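Local coordinates for RNA pseudouridylate synthase domain-containing protein 1 (Homo sapiens, PDB 5VBB) that probably binds RNA and isomerises uridine to pseudouridine, acting as an RluA-type pseudouridine synthase, at residues A[40-45]-A[59-63]; A[128-132]-A[173-179]; A[145-151]-A[163-169]; A[186-190]-A[203-208]; A[212-216]-A[254-259]. All coordinates share one frame; numbering follows the deposited sequence.

Contact 1 (A[40-45]-A[59-63])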
# COMPACT_ATOMS: atom_id res chain seq x y z
N LEU A 40 -15.83 4.30 0.50
CA LEU A 40 -15.89 2.89 0.10
C LEU A 40 -17.25 2.30 0.53
O LEU A 40 -17.90 1.64 -0.28
CB LEU A 40 -14.70 2.07 0.64
CG LEU A 40 -14.69 0.59 0.25
CD1 LEU A 40 -14.80 0.38 -1.25
CD2 LEU A 40 -13.49 -0.05 0.73
N GLN A 41 -17.72 2.64 1.75
CA GLN A 41 -19.04 2.21 2.24
C GLN A 41 -20.18 2.51 1.23
O GLN A 41 -21.00 1.65 0.97
CB GLN A 41 -19.36 2.90 3.58
CG GLN A 41 -18.58 2.34 4.76
CD GLN A 41 -19.31 1.21 5.46
OE1 GLN A 41 -19.96 0.37 4.83
NE2 GLN A 41 -19.22 1.15 6.79
N LYS A 42 -20.22 3.74 0.67
CA LYS A 42 -21.26 4.11 -0.29
C LYS A 42 -21.14 3.29 -1.57
O LYS A 42 -22.16 2.83 -2.08
CB LYS A 42 -21.23 5.62 -0.61
CG LYS A 42 -21.71 6.50 0.54
CD LYS A 42 -21.82 7.96 0.12
CE LYS A 42 -22.54 8.82 1.13
NZ LYS A 42 -23.00 10.11 0.55
N GLN A 43 -19.92 3.05 -2.07
CA GLN A 43 -19.72 2.21 -3.26
C GLN A 43 -20.26 0.79 -2.99
O GLN A 43 -20.96 0.22 -3.83
CB GLN A 43 -18.23 2.11 -3.63
CG GLN A 43 -17.64 3.43 -4.15
CD GLN A 43 -16.14 3.40 -4.32
OE1 GLN A 43 -15.40 2.87 -3.48
NE2 GLN A 43 -15.65 3.98 -5.40
N LEU A 44 -19.97 0.26 -1.78
CA LEU A 44 -20.43 -1.06 -1.37
C LEU A 44 -21.94 -1.11 -1.26
O LEU A 44 -22.54 -2.07 -1.74
CB LEU A 44 -19.79 -1.47 -0.04
CG LEU A 44 -18.34 -1.95 -0.19
CD1 LEU A 44 -17.60 -1.88 1.15
CD2 LEU A 44 -18.29 -3.33 -0.79
N ARG A 45 -22.54 -0.09 -0.63
CA ARG A 45 -23.98 0.02 -0.52
C ARG A 45 -24.62 0.08 -1.93
O ARG A 45 -25.66 -0.57 -2.16
CB ARG A 45 -24.38 1.28 0.25
CG ARG A 45 -24.18 1.18 1.77
CD ARG A 45 -24.44 2.51 2.47
NE ARG A 45 -25.56 3.26 1.87
CZ ARG A 45 -26.85 2.99 2.04
NH1 ARG A 45 -27.23 1.97 2.81
NH2 ARG A 45 -27.78 3.73 1.45
N GLY A 59 -24.65 -5.30 6.01
CA GLY A 59 -23.62 -4.92 6.97
C GLY A 59 -22.23 -5.31 6.49
O GLY A 59 -21.98 -6.47 6.18
N PHE A 60 -21.31 -4.32 6.43
CA PHE A 60 -19.93 -4.47 5.95
C PHE A 60 -18.93 -4.21 7.10
O PHE A 60 -18.87 -3.09 7.60
CB PHE A 60 -19.66 -3.45 4.81
CG PHE A 60 -20.67 -3.48 3.69
CD1 PHE A 60 -20.68 -4.52 2.77
CD2 PHE A 60 -21.63 -2.49 3.57
CE1 PHE A 60 -21.66 -4.57 1.76
CE2 PHE A 60 -22.59 -2.53 2.56
CZ PHE A 60 -22.59 -3.57 1.66
N ARG A 61 -18.14 -5.23 7.48
CA ARG A 61 -17.15 -5.09 8.55
C ARG A 61 -15.76 -5.06 7.89
O ARG A 61 -15.35 -6.05 7.33
CB ARG A 61 -17.26 -6.27 9.52
CG ARG A 61 -18.65 -6.43 10.16
CD ARG A 61 -18.93 -7.86 10.62
NE ARG A 61 -20.36 -8.20 10.63
CZ ARG A 61 -21.22 -7.87 11.59
NH1 ARG A 61 -20.83 -7.16 12.64
NH2 ARG A 61 -22.50 -8.23 11.49
N PHE A 62 -15.06 -3.91 7.96
CA PHE A 62 -13.73 -3.75 7.41
C PHE A 62 -12.77 -4.45 8.32
O PHE A 62 -12.75 -4.17 9.51
CB PHE A 62 -13.34 -2.27 7.28
CG PHE A 62 -14.17 -1.57 6.24
CD1 PHE A 62 -14.05 -1.90 4.90
CD2 PHE A 62 -15.12 -0.64 6.60
CE1 PHE A 62 -14.86 -1.30 3.94
CE2 PHE A 62 -15.94 -0.06 5.65
CZ PHE A 62 -15.80 -0.38 4.32
N CYS A 63 -11.98 -5.37 7.76
CA CYS A 63 -11.04 -6.17 8.52
C CYS A 63 -9.76 -5.40 8.79
O CYS A 63 -8.95 -5.82 9.60
CB CYS A 63 -10.75 -7.48 7.78
SG CYS A 63 -12.21 -8.51 7.51
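The Phe60 ring takes Leu44 over the centre of one face, while the Phe62 ring meets Gln41 CG in plane at its edge. The first is a CH-pi contact joining helix 40-47 to the residue just before the short strand 61-62, an outermost strand of an antiparallel four-stranded sheet: Leu44 CB stands 3.9 Å from the Phe60 ring centroid and 9° off its normal. The Phe62 ring is wedged among three helical side chains. Leu40 CD2 reaches Phe62 CE1 at 3.7 Å, Leu44 CD1 and Phe62 CZ approach from opposing directions, 3.9 Å apart, and the Gln41 amide stands nearly upright to the ring, the planes 82° apart. A bend at chi2 (-91°) carries that amide between the two aromatics. No hydrogen bond joins the two segments, so this contact is packing. Val76 of strand 73-77 touches both rings, and Leu9 and Leu19 add to the apolar layer at Leu44. On the partly exposed side, Gln41 OE1 lies 3.5 Å from Phe60 CD2.

Contact 2 (A[128-132]-A[173-179]). With SO4 (sulfate ion), chain D; SO4 (sulfate ion), chain B.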
# COMPACT_ATOMS: atom_id res chain seq x y z
N HIS A 128 2.49 16.33 8.82
CA HIS A 128 3.19 15.05 8.62
C HIS A 128 3.05 14.27 9.93
O HIS A 128 3.81 14.49 10.85
CB HIS A 128 4.67 15.26 8.21
CG HIS A 128 4.94 16.54 7.48
ND1 HIS A 128 4.44 16.76 6.20
CD2 HIS A 128 5.63 17.63 7.87
CE1 HIS A 128 4.82 17.98 5.87
NE2 HIS A 128 5.56 18.54 6.84
N THR A 129 2.04 13.41 10.01
CA THR A 129 1.66 12.65 11.19
C THR A 129 2.82 11.87 11.82
O THR A 129 3.07 12.00 13.02
CB THR A 129 0.51 11.67 10.84
OG1 THR A 129 -0.52 12.36 10.12
CG2 THR A 129 -0.12 11.03 12.08
N MET A 130 3.56 11.14 11.00
CA MET A 130 4.59 10.23 11.44
C MET A 130 6.01 10.70 11.11
O MET A 130 6.20 11.52 10.21
CB MET A 130 4.33 8.86 10.78
CG MET A 130 2.88 8.35 10.95
SD MET A 130 2.26 8.12 12.63
CE MET A 130 3.21 6.69 13.13
N CYS A 131 7.01 10.17 11.82
CA CYS A 131 8.41 10.53 11.61
C CYS A 131 9.34 9.38 11.94
O CYS A 131 8.97 8.47 12.66
CB CYS A 131 8.78 11.74 12.46
SG CYS A 131 8.44 11.51 14.22
N ILE A 132 10.58 9.50 11.49
CA ILE A 132 11.65 8.54 11.76
C ILE A 132 12.27 8.88 13.09
O ILE A 132 12.45 10.06 13.38
CB ILE A 132 12.73 8.64 10.63
CG1 ILE A 132 12.12 8.25 9.28
CG2 ILE A 132 13.93 7.80 10.92
CD1 ILE A 132 11.85 6.71 9.12
N THR A 173 1.60 3.42 11.22
CA THR A 173 0.79 4.34 10.39
C THR A 173 1.69 4.98 9.33
O THR A 173 2.83 5.29 9.62
CB THR A 173 0.10 5.37 11.29
OG1 THR A 173 -0.89 4.71 12.07
CG2 THR A 173 -0.53 6.53 10.48
N HIS A 174 1.23 5.05 8.08
CA HIS A 174 2.00 5.60 6.95
C HIS A 174 3.42 4.99 6.81
O HIS A 174 4.33 5.65 6.31
CB HIS A 174 2.11 7.12 7.07
CG HIS A 174 0.81 7.84 7.22
ND1 HIS A 174 0.76 9.09 7.78
CD2 HIS A 174 -0.44 7.46 6.88
CE1 HIS A 174 -0.51 9.46 7.73
NE2 HIS A 174 -1.27 8.51 7.22
N GLN A 175 3.61 3.76 7.28
CA GLN A 175 4.94 3.12 7.28
C GLN A 175 5.70 3.19 5.99
O GLN A 175 6.85 3.59 5.98
CB GLN A 175 4.81 1.65 7.62
CG GLN A 175 6.15 0.94 7.64
CD GLN A 175 6.17 -0.33 8.43
OE1 GLN A 175 5.57 -0.45 9.51
NE2 GLN A 175 6.86 -1.32 7.91
N LEU A 176 5.06 2.76 4.92
CA LEU A 176 5.75 2.66 3.62
C LEU A 176 6.12 4.04 3.13
O LEU A 176 7.22 4.25 2.62
CB LEU A 176 4.82 1.96 2.61
CG LEU A 176 4.34 0.59 3.05
CD1 LEU A 176 3.34 0.04 2.10
CD2 LEU A 176 5.50 -0.36 3.22
N ARG A 177 5.22 5.00 3.32
CA ARG A 177 5.48 6.36 2.87
C ARG A 177 6.57 7.01 3.68
O ARG A 177 7.40 7.74 3.13
CB ARG A 177 4.21 7.19 2.96
CG ARG A 177 3.12 6.71 2.01
CD ARG A 177 1.76 7.11 2.51
NE ARG A 177 1.57 8.55 2.30
CZ ARG A 177 0.45 9.22 2.56
NH1 ARG A 177 -0.60 8.60 3.10
NH2 ARG A 177 0.38 10.51 2.31
N VAL A 178 6.58 6.75 4.99
CA VAL A 178 7.61 7.36 5.85
C VAL A 178 8.98 6.74 5.56
O VAL A 178 9.99 7.46 5.49
CB VAL A 178 7.21 7.23 7.32
CG1 VAL A 178 8.36 7.63 8.27
CG2 VAL A 178 5.96 8.04 7.60
N HIS A 179 9.03 5.40 5.47
CA HIS A 179 10.27 4.69 5.22
C HIS A 179 10.91 5.07 3.87
O HIS A 179 12.12 5.24 3.81
CB HIS A 179 10.06 3.18 5.30
CG HIS A 179 10.29 2.57 6.67
ND1 HIS A 179 9.97 1.26 6.91
CD2 HIS A 179 10.80 3.11 7.80
CE1 HIS A 179 10.29 1.03 8.18
NE2 HIS A 179 10.85 2.11 8.73
S SO4 D . 1.38 3.50 15.05
O1 SO4 D . 1.47 4.49 16.11
O2 SO4 D . 1.20 2.15 15.62
O3 SO4 D . 2.56 3.57 14.18
O4 SO4 D . 0.23 3.82 14.24
S SO4 B . -3.79 10.29 3.08
O1 SO4 B . -2.47 10.46 3.71
O2 SO4 B . -4.81 10.41 4.13
O3 SO4 B . -4.01 11.26 2.04
O4 SO4 B . -3.86 8.98 2.44
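Met130 crosses Thr173 at about a right angle, its chain folded at chi2 (-59°) and again at chi3 so that the thioether lies against the start of helix 175-182. Met130 SD comes to 3.7 Å from Thr173 CB, and Met130 CG to 3.3 Å from Thr173 O. Farther along, Ile132 and Val178 run antiparallel past one another, with Ile132 CD1 3.7 Å from Val178 CG1; the same methyl meets the His179 ring at its edge, in plane. Val178 CG2 packs on Met130 CB. The His174 ring carries Thr173 CG2 over one face and Thr129 OG1 near its edge, and its ND1 is hydrogen-bonded to Tyr193 OH. Thr173 OG1 donates to O4 of one sulfate (chain D) at 2.6 Å, and Arg177 NH1 to O1 of another (chain B) at 2.7 Å, in the guanidinium plane. Though probably from the crystallisation liquor, these anions may mark places suited to RNA phosphate. Arg177 also forms a salt bridge to Asp67, the active-site aspartate by similarity. Strand 130-132, tied by the Cys131-Cys138 disulfide, lies beside strand 118-121, where Met130 touches Ile118; helix 175-182 packs through Leu176 on Leu166 of strand 159-168 and Leu208 of strand 208-216.

Contact 3 (A[145-151]-A[163-169])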
# COMPACT_ATOMS: atom_id res chain seq x y z
N LEU A 145 9.71 -2.37 10.11
CA LEU A 145 10.51 -3.11 9.14
C LEU A 145 9.79 -3.17 7.81
O LEU A 145 8.69 -3.75 7.72
CB LEU A 145 10.81 -4.51 9.62
CG LEU A 145 11.73 -5.36 8.70
CD1 LEU A 145 13.02 -4.69 8.43
CD2 LEU A 145 12.05 -6.61 9.34
N THR A 146 10.42 -2.63 6.78
CA THR A 146 9.94 -2.64 5.40
C THR A 146 11.02 -3.22 4.51
O THR A 146 12.15 -2.72 4.48
CB THR A 146 9.57 -1.24 4.85
OG1 THR A 146 8.57 -0.65 5.64
CG2 THR A 146 9.04 -1.31 3.42
N ASP A 147 10.66 -4.26 3.81
CA ASP A 147 11.52 -4.88 2.81
C ASP A 147 11.19 -4.27 1.45
O ASP A 147 10.05 -4.34 1.00
CB ASP A 147 11.30 -6.37 2.83
CG ASP A 147 12.11 -7.18 1.87
OD1 ASP A 147 13.26 -6.79 1.59
OD2 ASP A 147 11.65 -8.27 1.47
N LEU A 148 12.17 -3.69 0.80
CA LEU A 148 11.99 -3.00 -0.50
C LEU A 148 12.79 -3.75 -1.55
O LEU A 148 14.01 -3.87 -1.41
CB LEU A 148 12.50 -1.56 -0.37
CG LEU A 148 12.39 -0.61 -1.58
CD1 LEU A 148 12.37 0.82 -1.13
CD2 LEU A 148 13.57 -0.76 -2.58
N VAL A 149 12.15 -4.14 -2.65
CA VAL A 149 12.78 -4.79 -3.80
C VAL A 149 12.58 -3.87 -5.04
O VAL A 149 11.43 -3.56 -5.42
CB VAL A 149 12.18 -6.21 -4.02
CG1 VAL A 149 12.79 -6.89 -5.24
CG2 VAL A 149 12.37 -7.09 -2.79
N VAL A 150 13.67 -3.51 -5.70
CA VAL A 150 13.59 -2.65 -6.87
C VAL A 150 13.21 -3.50 -8.08
O VAL A 150 13.89 -4.46 -8.38
CB VAL A 150 14.90 -1.88 -7.10
CG1 VAL A 150 14.79 -0.97 -8.31
CG2 VAL A 150 15.29 -1.05 -5.88
N LEU A 151 12.11 -3.13 -8.77
CA LEU A 151 11.62 -3.87 -9.93
C LEU A 151 12.18 -3.28 -11.21
O LEU A 151 12.65 -4.01 -12.09
CB LEU A 151 10.10 -3.85 -9.97
CG LEU A 151 9.41 -4.44 -8.78
CD1 LEU A 151 7.92 -4.13 -8.85
CD2 LEU A 151 9.74 -5.94 -8.63
N LYS A 163 10.32 1.78 -9.81
CA LYS A 163 9.16 0.97 -9.52
C LYS A 163 9.61 -0.10 -8.52
O LYS A 163 10.61 -0.79 -8.77
CB LYS A 163 8.59 0.31 -10.77
CG LYS A 163 7.31 -0.44 -10.45
CD LYS A 163 6.66 -0.88 -11.73
CE LYS A 163 5.49 -1.76 -11.44
NZ LYS A 163 4.87 -2.28 -12.69
N VAL A 164 8.92 -0.22 -7.36
CA VAL A 164 9.33 -1.13 -6.31
C VAL A 164 8.21 -1.99 -5.80
O VAL A 164 7.04 -1.61 -5.89
CB VAL A 164 9.97 -0.38 -5.12
CG1 VAL A 164 11.12 0.52 -5.56
CG2 VAL A 164 8.93 0.44 -4.35
N LEU A 165 8.60 -3.11 -5.16
CA LEU A 165 7.71 -3.98 -4.41
C LEU A 165 8.08 -3.72 -2.94
O LEU A 165 9.27 -3.77 -2.59
CB LEU A 165 7.93 -5.44 -4.78
CG LEU A 165 7.08 -6.52 -4.05
CD1 LEU A 165 5.63 -6.37 -4.37
CD2 LEU A 165 7.50 -7.88 -4.48
N LEU A 166 7.09 -3.47 -2.08
CA LEU A 166 7.30 -3.21 -0.66
C LEU A 166 6.59 -4.22 0.16
O LEU A 166 5.39 -4.41 -0.02
CB LEU A 166 6.80 -1.83 -0.28
CG LEU A 166 7.48 -0.67 -1.02
CD1 LEU A 166 6.65 0.55 -0.99
CD2 LEU A 166 8.86 -0.41 -0.49
N LYS A 167 7.29 -4.89 1.08
CA LYS A 167 6.66 -5.87 1.96
C LYS A 167 6.89 -5.40 3.40
O LYS A 167 8.00 -5.52 3.92
CB LYS A 167 7.24 -7.25 1.73
CG LYS A 167 6.48 -8.35 2.47
CD LYS A 167 7.22 -9.65 2.38
CE LYS A 167 6.61 -10.68 3.27
NZ LYS A 167 7.37 -11.95 3.20
N PRO A 168 5.89 -4.80 4.03
CA PRO A 168 6.07 -4.43 5.43
C PRO A 168 5.91 -5.65 6.34
O PRO A 168 5.02 -6.45 6.09
CB PRO A 168 4.95 -3.44 5.69
CG PRO A 168 3.84 -3.81 4.74
CD PRO A 168 4.50 -4.55 3.58
N LEU A 169 6.73 -5.76 7.36
CA LEU A 169 6.58 -6.81 8.37
C LEU A 169 6.01 -6.23 9.64
O LEU A 169 5.88 -6.95 10.60
CB LEU A 169 7.90 -7.53 8.63
CG LEU A 169 8.43 -8.30 7.41
CD1 LEU A 169 9.76 -8.95 7.70
CD2 LEU A 169 7.44 -9.38 6.97
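Leu148 and Leu166 lie abreast at the apolar centre of this antiparallel beta hairpin. Leu166 CD2 sits against Leu148 CG at 3.7 Å, placed there because Leu166 CG turns beside its backbone N (chi1 -60°) while Leu148 CG is anti to its own. Val164 CG1 joins them through Leu148 CD2, and on this same face Leu176 and Cys180 of helix 175-182 cover Leu166. Val149 and Leu165, a hydrogen-bonded pair, occupy the other face, where Leu250 of helix 247-256 packs on both. Between the strands run six backbone bonds; Val149 N to Leu165 O is 2.9 Å and nearly straight at 173°, and Lys167 N to Asp147 O is 2.8 Å. Toward the open end of the hairpin, Leu145 CD2 and Leu169 CD1 touch at 3.7 Å. Polar ends find partners outside the pair: Asp147 with Arg111, Thr146 OG1 with His179 and Gln175, and, nearer the hairpin turn, Lys163 with Asp228. Asp147 OD2 and Lys167 NZ remain 5.9 Å apart, so the union of these two strands rests on backbone bonds and apolar packing rather than on a cross-strand ion pair.

Contact 4 (A[186-190]-A[203-208])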
# COMPACT_ATOMS: atom_id res chain seq x y z
N PRO A 186 10.95 9.26 -1.84
CA PRO A 186 9.53 9.34 -1.50
C PRO A 186 8.61 8.80 -2.58
O PRO A 186 8.95 8.80 -3.76
CB PRO A 186 9.29 10.84 -1.26
CG PRO A 186 10.43 11.52 -1.88
CD PRO A 186 11.59 10.61 -1.84
N VAL A 187 7.39 8.44 -2.17
CA VAL A 187 6.41 7.97 -3.13
C VAL A 187 6.01 9.15 -4.01
O VAL A 187 5.76 10.25 -3.53
CB VAL A 187 5.18 7.35 -2.43
CG1 VAL A 187 4.10 7.00 -3.44
CG2 VAL A 187 5.56 6.16 -1.58
N VAL A 188 5.94 8.89 -5.32
CA VAL A 188 5.53 9.89 -6.30
C VAL A 188 4.09 10.28 -6.02
O VAL A 188 3.24 9.42 -5.84
CB VAL A 188 5.70 9.35 -7.74
CG1 VAL A 188 5.07 10.30 -8.76
CG2 VAL A 188 7.19 9.13 -8.07
N GLY A 189 3.84 11.58 -5.98
CA GLY A 189 2.53 12.15 -5.70
C GLY A 189 2.13 12.11 -4.23
O GLY A 189 0.96 12.34 -3.90
N ASP A 190 3.09 11.90 -3.34
CA ASP A 190 2.82 11.89 -1.91
C ASP A 190 2.79 13.32 -1.39
O ASP A 190 3.83 13.95 -1.18
CB ASP A 190 3.84 11.05 -1.14
CG ASP A 190 3.45 10.76 0.29
OD1 ASP A 190 2.74 11.57 0.89
OD2 ASP A 190 3.95 9.77 0.86
N PRO A 203 1.55 14.94 -10.04
CA PRO A 203 0.98 13.66 -10.49
C PRO A 203 -0.52 13.54 -10.19
O PRO A 203 -1.05 14.19 -9.30
CB PRO A 203 1.82 12.61 -9.73
CG PRO A 203 3.02 13.32 -9.29
CD PRO A 203 2.54 14.71 -8.97
N PHE A 204 -1.21 12.73 -11.00
CA PHE A 204 -2.66 12.61 -10.87
C PHE A 204 -3.07 11.88 -9.62
O PHE A 204 -4.23 11.95 -9.24
CB PHE A 204 -3.27 11.93 -12.11
CG PHE A 204 -3.27 10.41 -12.12
CD1 PHE A 204 -2.18 9.70 -12.62
CD2 PHE A 204 -4.41 9.71 -11.77
CE1 PHE A 204 -2.26 8.33 -12.81
CE2 PHE A 204 -4.46 8.32 -11.89
CZ PHE A 204 -3.38 7.63 -12.41
N ARG A 205 -2.13 11.14 -8.99
CA ARG A 205 -2.41 10.36 -7.79
C ARG A 205 -1.15 10.07 -7.04
O ARG A 205 -0.07 10.34 -7.54
CB ARG A 205 -3.03 9.03 -8.20
CG ARG A 205 -2.12 8.11 -9.01
CD ARG A 205 -2.66 6.69 -9.03
NE ARG A 205 -2.47 6.09 -7.71
CZ ARG A 205 -2.82 4.87 -7.37
NH1 ARG A 205 -3.39 4.06 -8.25
NH2 ARG A 205 -2.61 4.44 -6.13
N MET A 206 -1.27 9.49 -5.87
CA MET A 206 -0.12 9.03 -5.13
C MET A 206 0.15 7.61 -5.60
O MET A 206 -0.77 6.80 -5.63
CB MET A 206 -0.37 9.05 -3.64
CG MET A 206 0.87 8.71 -2.88
SD MET A 206 0.68 8.86 -1.09
CE MET A 206 -0.27 7.37 -0.76
N MET A 207 1.39 7.31 -5.99
CA MET A 207 1.74 6.00 -6.57
C MET A 207 2.10 4.93 -5.51
O MET A 207 3.21 4.42 -5.48
CB MET A 207 2.90 6.17 -7.56
CG MET A 207 2.68 7.26 -8.60
SD MET A 207 1.19 7.02 -9.61
CE MET A 207 1.15 8.59 -10.50
N LEU A 208 1.11 4.53 -4.71
CA LEU A 208 1.23 3.46 -3.73
C LEU A 208 -0.02 2.65 -3.88
O LEU A 208 -1.09 3.23 -3.96
CB LEU A 208 1.39 4.03 -2.29
CG LEU A 208 1.57 3.00 -1.18
CD1 LEU A 208 2.86 2.19 -1.38
CD2 LEU A 208 1.68 3.68 0.17
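Gly189 CA fits against Pro203 and Met206, only 4.1 Å from Met206 CA, and this is the tight part of the contact. Its positive phi (77°) favours glycine, and Gly189 CA lies 3.7 Å from Arg205 O. Next to it a single backbone bond crosses: Met207 N donates to Val188 O at 2.8 Å and 171°. Val188 CG1 packs on Pro203 CG at 3.7 Å, and Met207 CG rests on Val188 CB. Val188 and Gly189 are the central residues of a type II beta turn from Val187 to Asp190, facing an irregular segment in which Met207 centres an inverse gamma turn; both lie in the long connection between helix 175-182 and strand 208-216. Val187 CG1 touches Met206 CG and approaches Met207 O to 3.4 Å. Met206, with its CG anti to the backbone N (chi1 -174°), runs alongside Asp190 until its SD lies 3.6 Å from Asp190 CG. The carboxylate is held by Tyr193 N, Thr192 N and Arg177. Pro203 is partly exposed, and the loose side comes at the exposed Phe204, which does not touch 186-190: it turns its CB away from the turn, its ring set edge-to-face with Trp25 and covered on one face by Arg205 CG.

Contact 5 (A[212-216]-A[254-259])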
# COMPACT_ATOMS: atom_id res chain seq x y z
N TYR A 212 -0.72 -7.28 -2.80
CA TYR A 212 -0.85 -8.64 -2.35
C TYR A 212 -1.39 -8.64 -0.93
O TYR A 212 -0.97 -7.83 -0.10
CB TYR A 212 0.50 -9.34 -2.44
CG TYR A 212 0.45 -10.78 -1.96
CD1 TYR A 212 0.01 -11.80 -2.80
CD2 TYR A 212 0.84 -11.12 -0.67
CE1 TYR A 212 -0.14 -13.10 -2.33
CE2 TYR A 212 0.73 -12.42 -0.21
CZ TYR A 212 0.28 -13.42 -1.05
OH TYR A 212 0.22 -14.69 -0.53
N LEU A 213 -2.35 -9.51 -0.66
CA LEU A 213 -2.93 -9.61 0.68
C LEU A 213 -3.30 -11.07 0.95
O LEU A 213 -3.89 -11.71 0.10
CB LEU A 213 -4.15 -8.69 0.80
CG LEU A 213 -5.02 -8.76 2.08
CD1 LEU A 213 -4.27 -8.18 3.29
CD2 LEU A 213 -6.37 -8.03 1.87
N ARG A 214 -2.86 -11.61 2.07
CA ARG A 214 -3.16 -12.98 2.46
C ARG A 214 -3.59 -12.96 3.90
O ARG A 214 -2.81 -12.50 4.73
CB ARG A 214 -1.95 -13.88 2.29
CG ARG A 214 -2.28 -15.37 2.42
CD ARG A 214 -1.08 -16.20 2.87
NE ARG A 214 0.06 -16.04 1.98
CZ ARG A 214 1.31 -16.45 2.24
NH1 ARG A 214 1.60 -17.06 3.38
NH2 ARG A 214 2.26 -16.25 1.35
N ILE A 215 -4.83 -13.44 4.20
CA ILE A 215 -5.40 -13.45 5.54
C ILE A 215 -5.75 -14.94 5.81
O ILE A 215 -6.72 -15.46 5.27
CB ILE A 215 -6.63 -12.53 5.61
CG1 ILE A 215 -6.28 -11.09 5.07
CG2 ILE A 215 -7.17 -12.49 7.05
CD1 ILE A 215 -7.43 -10.18 4.90
N PRO A 216 -4.88 -15.65 6.54
CA PRO A 216 -5.07 -17.10 6.74
C PRO A 216 -6.06 -17.40 7.85
O PRO A 216 -5.68 -17.85 8.92
CB PRO A 216 -3.66 -17.58 7.04
CG PRO A 216 -3.05 -16.44 7.80
CD PRO A 216 -3.61 -15.19 7.16
N LEU A 254 6.27 -14.64 -3.00
CA LEU A 254 5.33 -14.16 -1.98
C LEU A 254 4.35 -15.23 -1.61
O LEU A 254 4.16 -15.51 -0.44
CB LEU A 254 4.51 -12.95 -2.49
CG LEU A 254 5.07 -11.57 -2.24
CD1 LEU A 254 4.27 -10.56 -2.97
CD2 LEU A 254 5.03 -11.21 -0.73
N ARG A 255 3.74 -15.86 -2.61
CA ARG A 255 2.70 -16.90 -2.44
C ARG A 255 3.21 -18.09 -1.67
O ARG A 255 2.49 -18.65 -0.83
CB ARG A 255 2.16 -17.36 -3.81
CG ARG A 255 1.35 -16.29 -4.53
CD ARG A 255 0.82 -16.77 -5.89
NE ARG A 255 -0.41 -16.07 -6.29
CZ ARG A 255 -0.71 -15.63 -7.51
NH1 ARG A 255 -1.86 -15.01 -7.73
NH2 ARG A 255 0.14 -15.79 -8.53
N ALA A 256 4.49 -18.47 -1.92
CA ALA A 256 5.14 -19.62 -1.26
C ALA A 256 5.71 -19.30 0.10
O ALA A 256 6.07 -20.25 0.82
CB ALA A 256 6.25 -20.15 -2.13
N THR A 257 5.78 -18.03 0.50
CA THR A 257 6.33 -17.70 1.82
C THR A 257 5.40 -18.14 2.94
O THR A 257 4.21 -17.86 2.89
CB THR A 257 6.64 -16.20 1.93
OG1 THR A 257 7.54 -15.85 0.86
CG2 THR A 257 7.32 -15.84 3.25
N PRO A 258 5.90 -18.80 4.00
CA PRO A 258 5.01 -19.18 5.11
C PRO A 258 4.33 -17.98 5.78
O PRO A 258 4.85 -16.86 5.74
CB PRO A 258 5.96 -19.90 6.09
CG PRO A 258 7.13 -20.29 5.29
CD PRO A 258 7.29 -19.27 4.23
N ASP A 259 3.18 -18.20 6.42
CA ASP A 259 2.51 -17.11 7.14
C ASP A 259 3.43 -16.68 8.30
O ASP A 259 4.14 -17.54 8.81
CB ASP A 259 1.17 -17.53 7.75
CG ASP A 259 0.17 -18.11 6.78
OD1 ASP A 259 0.12 -17.64 5.62
OD2 ASP A 259 -0.59 -19.00 7.18
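Thr257 O is gripped end-on by both terminal nitrogens of Arg214: NH1 donates at 2.8 Å, nearly along the C=O axis, and NH2 at 3.0 Å on a lone pair. Arg214 NH1 also makes a salt bridge to Asp259 OD1 at 2.7 Å, meeting the carboxylate on its anti side and 27° out of its plane. On another edge of the guanidinium, Arg214 NE and NH2 both donate side-on to Tyr212 OH, the NE bond being 2.9 Å long. All these partners lie in the guanidinium plane, which fixes its rotation; a bend at chi3 (-57°) turns it toward the helix end. Tyr212 OH is bonded in addition to Glu223. Leu254 CB makes an apolar contact over one face of the Tyr212 ring. Separately, Pro216 CB packs close to Asp259 OD2, at 3.4 Å. The C-terminal end of helix 247-256 and the tail after it are thereby secured on strand 208-216, which lies between strands 96-104 and 221-225 of the large antiparallel sheet.

Contacts 3 and 4 are largely buried, whereas contacts 1, 2 and 5 are partly exposed. Contact 3 is the sheet itself, joined by regular backbone bonds; contact 4, between loops, has a single such bond, and contacts 1 and 2 have no hydrogen bond between their segments. Contact 5 alone relies on a side-chain ion pair across its segments. Helix 175-182 links the middle of the set: Thr146 of contact 3 is bonded from it, and its Arg177 pairs with Asp190 of contact 4. Contacts 3 and 5 reach the same large sheet and touch through Lys167 and Leu254. Contact 1 touches none of the others, though its nearest atoms come within about 5 Å of contact 5; its centre is about 29 Å from that of contact 3.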